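Local coordinates for protein neurotoxin (Clostridium botulinum, PDB 3N7L) that probably binds gangliosides on nerve-cell membranes through this receptor-binding region of a botulinum neurotoxin, at residues Phe356-Ser361 and Glu411-His416. Residues are numbered along the deposited sequence; the frame is centred on the assembly and turned at random.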
loop_
_atom_site.group_PDB
_atom_site.type_symbol
_atom_site.label_atom_id
_atom_site.label_comp_id
_atom_site.label_asym_id
_atom_site.label_seq_id
_atom_site.Cartn_x
_atom_site.Cartn_y
_atom_site.Cartn_z
ATOM N N PHE A 356 -2.511 -3.488 8.635
ATOM C CA PHE A 356 -3.513 -2.560 8.150
ATOM C C PHE A 356 -2.847 -1.248 7.738
ATOM O O PHE A 356 -3.161 -0.687 6.688
ATOM C CB PHE A 356 -4.541 -2.264 9.244
ATOM C CG PHE A 356 -5.512 -1.176 8.879
ATOM C CD1 PHE A 356 -6.633 -1.457 8.104
ATOM C CD2 PHE A 356 -5.278 0.140 9.268
ATOM C CE1 PHE A 356 -7.509 -0.436 7.717
ATOM C CE2 PHE A 356 -6.142 1.167 8.888
ATOM C CZ PHE A 356 -7.261 0.880 8.110
ATOM N N ASP A 357 -1.919 -0.776 8.567
ATOM C CA ASP A 357 -1.243 0.495 8.331
ATOM C C ASP A 357 -0.136 0.559 7.290
ATOM O O ASP A 357 0.166 1.647 6.794
ATOM C CB ASP A 357 -0.671 1.046 9.642
ATOM C CG ASP A 357 -1.747 1.491 10.617
ATOM O OD1 ASP A 357 -2.730 2.132 10.184
ATOM O OD2 ASP A 357 -1.592 1.215 11.824
ATOM N N TYR A 358 0.480 -0.569 6.947
ATOM C CA TYR A 358 1.570 -0.502 5.979
ATOM C C TYR A 358 2.044 -1.819 5.391
ATOM O O TYR A 358 1.784 -2.895 5.932
ATOM C CB TYR A 358 2.781 0.175 6.632
ATOM C CG TYR A 358 3.146 -0.443 7.966
ATOM C CD1 TYR A 358 2.777 0.171 9.167
ATOM C CD2 TYR A 358 3.803 -1.677 8.031
ATOM C CE1 TYR A 358 3.049 -0.430 10.397
ATOM C CE2 TYR A 358 4.081 -2.289 9.254
ATOM C CZ TYR A 358 3.701 -1.661 10.432
ATOM O OH TYR A 358 3.967 -2.259 11.639
ATOM N N TYR A 359 2.757 -1.693 4.274
ATOM C CA TYR A 359 3.379 -2.813 3.574
ATOM C C TYR A 359 4.821 -2.753 4.066
ATOM O O TYR A 359 5.518 -1.758 3.832
ATOM C CB TYR A 359 3.364 -2.583 2.060
ATOM C CG TYR A 359 1.983 -2.567 1.461
ATOM C CD1 TYR A 359 1.292 -3.754 1.241
ATOM C CD2 TYR A 359 1.356 -1.362 1.131
ATOM C CE1 TYR A 359 0.006 -3.749 0.704
ATOM C CE2 TYR A 359 0.069 -1.346 0.594
ATOM C CZ TYR A 359 -0.598 -2.545 0.385
ATOM O OH TYR A 359 -1.868 -2.550 -0.141
ATOM N N ALA A 360 5.274 -3.797 4.749
ATOM C CA ALA A 360 6.638 -3.791 5.262
ATOM C C ALA A 360 7.302 -5.152 5.170
ATOM O O ALA A 360 6.823 -6.054 4.478
ATOM C CB ALA A 360 6.647 -3.299 6.711
ATOM N N SER A 361 8.417 -5.291 5.874
ATOM C CA SER A 361 9.149 -6.535 5.863
ATOM C C SER A 361 10.041 -6.644 7.074
ATOM O O SER A 361 10.310 -5.660 7.765
ATOM C CB SER A 361 10.015 -6.616 4.604
ATOM O OG SER A 361 10.998 -5.587 4.615
ATOM N N GLU A 411 8.153 -9.627 17.460
ATOM C CA GLU A 411 6.827 -9.015 17.425
ATOM C C GLU A 411 6.846 -7.495 17.484
ATOM O O GLU A 411 5.794 -6.857 17.486
ATOM C CB GLU A 411 5.986 -9.542 18.589
ATOM C CG GLU A 411 5.600 -11.001 18.470
ATOM C CD GLU A 411 4.806 -11.277 17.212
ATOM O OE1 GLU A 411 5.413 -11.306 16.120
ATOM O OE2 GLU A 411 3.572 -11.449 17.311
ATOM N N SER A 412 8.037 -6.916 17.529
ATOM C CA SER A 412 8.166 -5.471 17.608
ATOM C C SER A 412 8.089 -4.768 16.253
ATOM O O SER A 412 8.645 -5.240 15.263
ATOM C CB SER A 412 9.481 -5.116 18.292
ATOM O OG SER A 412 9.625 -3.713 18.394
ATOM N N THR A 413 7.400 -3.632 16.215
ATOM C CA THR A 413 7.292 -2.863 14.982
ATOM C C THR A 413 8.635 -2.203 14.660
ATOM O O THR A 413 8.820 -1.646 13.578
ATOM C CB THR A 413 6.205 -1.771 15.083
ATOM O OG1 THR A 413 6.421 -0.991 16.262
ATOM C CG2 THR A 413 4.819 -2.399 15.126
ATOM N N SER A 414 9.575 -2.274 15.602
ATOM C CA SER A 414 10.899 -1.693 15.397
ATOM C C SER A 414 11.715 -2.572 14.443
ATOM O O SER A 414 12.832 -2.223 14.063
ATOM C CB SER A 414 11.638 -1.537 16.736
ATOM O OG SER A 414 12.004 -2.794 17.287
ATOM N N THR A 415 11.143 -3.711 14.056
ATOM C CA THR A 415 11.802 -4.628 13.129
ATOM C C THR A 415 11.095 -4.601 11.774
ATOM O O THR A 415 11.427 -5.383 10.880
ATOM C CB THR A 415 11.798 -6.093 13.659
ATOM O OG1 THR A 415 10.449 -6.555 13.803
ATOM C CG2 THR A 415 12.487 -6.172 14.999
ATOM N N HIS A 416 10.115 -3.708 11.628
ATOM C CA HIS A 416 9.381 -3.590 10.366
ATOM C C HIS A 416 10.012 -2.516 9.485
ATOM O O HIS A 416 10.018 -1.335 9.838
ATOM C CB HIS A 416 7.909 -3.234 10.608
ATOM C CG HIS A 416 7.148 -4.271 11.377
ATOM N ND1 HIS A 416 7.705 -5.468 11.777
ATOM C CD2 HIS A 416 5.875 -4.277 11.840
ATOM C CE1 HIS A 416 6.810 -6.163 12.456
ATOM N NE2 HIS A 416 5.692 -5.463 12.509
#
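Tyr358 and His416 meet rim to rim, neither ring lying over the face of the other: the centroids are 5.9 Å apart and the planes are inclined by 60°. The modelled orientation of the imidazole is doubtful, and with it the identity of the ring atom nearest the phenol, so the evidence supports an edge contact and no more specific bond. The CB of Tyr358 points toward 411-416, and with CG between the backbone N and the carbonyl carbon (chi1 51°) the ring extends from the chain to the imidazole.

Two van der Waals contacts adjoin the ring pair. The Thr413 CG2 methyl lies 3.6 Å from the phenol oxygen, Tyr358 OH, while the OG1 branch of the same threonine hydrogen-bonds to Asn253. Nearer the backbone, Ala360 CB meets His416 CB at 4.1 Å. The loop also packs on itself: Thr413 CA sits 3.7 Å above the centre of the His416 ring plane, covering one face of the imidazole.

At the backbone, the CA-H of His416 makes a bent CA-H...O contact with Ser361 O, with 3.5 Å from CA to O and 143° at the hydrogen. That same oxygen lies 3.3 Å from Thr415 O, a pair of acceptors that cannot bond to each other. Two turn bonds shape the loop, Thr415 N to Ser412 O and His416 N to Thr413 O (3.1 Å), consistent with a short 3-10 turn at 413-415.

Ser361 then pairs through its backbone with Trp417, where the chain leaves this turn for strand 417-421. The contact thus packs the start of strand 359-366 against the loop leading into the last strand, within the beta-trefoil of the C-terminal receptor-binding region of clostridial neurotoxins.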